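PDB 4FHO: internalin C2 from Listeria monocytogenes serotype 4b str. F2365, which is a leucine-rich-repeat internalin that probably serves in bacterial adhesion to, or invasion of, host cells. Local coordinates for residues S151-A154 with G155-N158. Sequence-based numbering, arbitrary orientation.
Sequences SPLA and GLTN
L153 and L156 meet across a type I beta turn, on the convex side of a leucine-rich repeat, in the loop between strands 139-141 and 161-163. The turn is closed by L156 N donating to L153 O at 2.9 Å; the N-H...O angle of 160° makes the bond fairly straight, although the donor stands 49° out of the carbonyl plane. A 3-10 segment leads into it, with A154 N bonded to S151 O at 3.2 Å. Both leucines are buried, and this is the tight side: in each, CG lies anti to the carbonyl carbon, beside the backbone N, which lets the two side chains cross at a slant until L153 CD2 touches L156 CD1 at 3.7 Å. L156 CG also rests 3.5 Å from L153 O, and L156 packs on L137 of the preceding loop. The other side is looser. G155 and T157 are exposed, and T157 CG2 comes no nearer to A154 O than 4.4 Å. L156, the last residue of the beta turn, also centres an inverse gamma turn, whose bond from T157 N to G155 O, though 2.9 Å long, is weak. N158 then reaches beyond this loop, its ND2 bonded to S135 O and its OD1 to K180 NZ.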
# COMPACT_ATOMS: atom_id res chain seq x y z
N SER A 151 -3.70 -5.22 -15.23
CA SER A 151 -2.71 -4.78 -16.24
C SER A 151 -1.60 -3.84 -15.72
O SER A 151 -0.43 -4.06 -16.03
CB SER A 151 -3.39 -4.16 -17.48
OG SER A 151 -4.10 -5.17 -18.16
N PRO A 152 -1.95 -2.84 -14.88
CA PRO A 152 -0.93 -1.94 -14.33
C PRO A 152 0.14 -2.55 -13.45
O PRO A 152 1.16 -1.90 -13.26
CB PRO A 152 -1.77 -0.93 -13.53
CG PRO A 152 -3.07 -0.91 -14.23
CD PRO A 152 -3.30 -2.36 -14.50
N LEU A 153 -0.07 -3.76 -12.91
CA LEU A 153 0.95 -4.47 -12.13
C LEU A 153 2.03 -5.21 -12.93
O LEU A 153 3.03 -5.62 -12.34
CB LEU A 153 0.29 -5.49 -11.18
CG LEU A 153 -0.86 -5.06 -10.28
CD1 LEU A 153 -1.21 -6.19 -9.32
CD2 LEU A 153 -0.51 -3.78 -9.52
N ALA A 154 1.85 -5.36 -14.25
CA ALA A 154 2.72 -6.19 -15.10
C ALA A 154 4.21 -5.86 -15.04
O ALA A 154 5.05 -6.76 -15.10
CB ALA A 154 2.23 -6.20 -16.55
N GLY A 155 4.53 -4.58 -14.92
CA GLY A 155 5.90 -4.11 -14.76
C GLY A 155 6.46 -4.13 -13.34
O GLY A 155 7.62 -3.78 -13.17
N LEU A 156 5.67 -4.54 -12.34
CA LEU A 156 6.12 -4.57 -10.94
C LEU A 156 6.87 -5.87 -10.66
O LEU A 156 6.42 -6.75 -9.89
CB LEU A 156 4.94 -4.36 -9.99
CG LEU A 156 4.12 -3.08 -10.21
CD1 LEU A 156 3.07 -2.91 -9.13
CD2 LEU A 156 4.98 -1.83 -10.31
N THR A 157 8.05 -5.96 -11.27
CA THR A 157 8.86 -7.18 -11.31
C THR A 157 9.59 -7.50 -10.00
O THR A 157 10.13 -8.60 -9.87
CB THR A 157 9.90 -7.12 -12.44
OG1 THR A 157 10.73 -5.97 -12.25
CG2 THR A 157 9.23 -7.04 -13.81
N ASN A 158 9.60 -6.58 -9.04
CA ASN A 158 10.10 -6.88 -7.67
C ASN A 158 9.07 -7.46 -6.69
O ASN A 158 9.41 -7.73 -5.53
CB ASN A 158 10.80 -5.64 -7.08
CG ASN A 158 12.06 -5.27 -7.85
OD1 ASN A 158 12.95 -6.10 -8.03
ND2 ASN A 158 12.15 -4.02 -8.29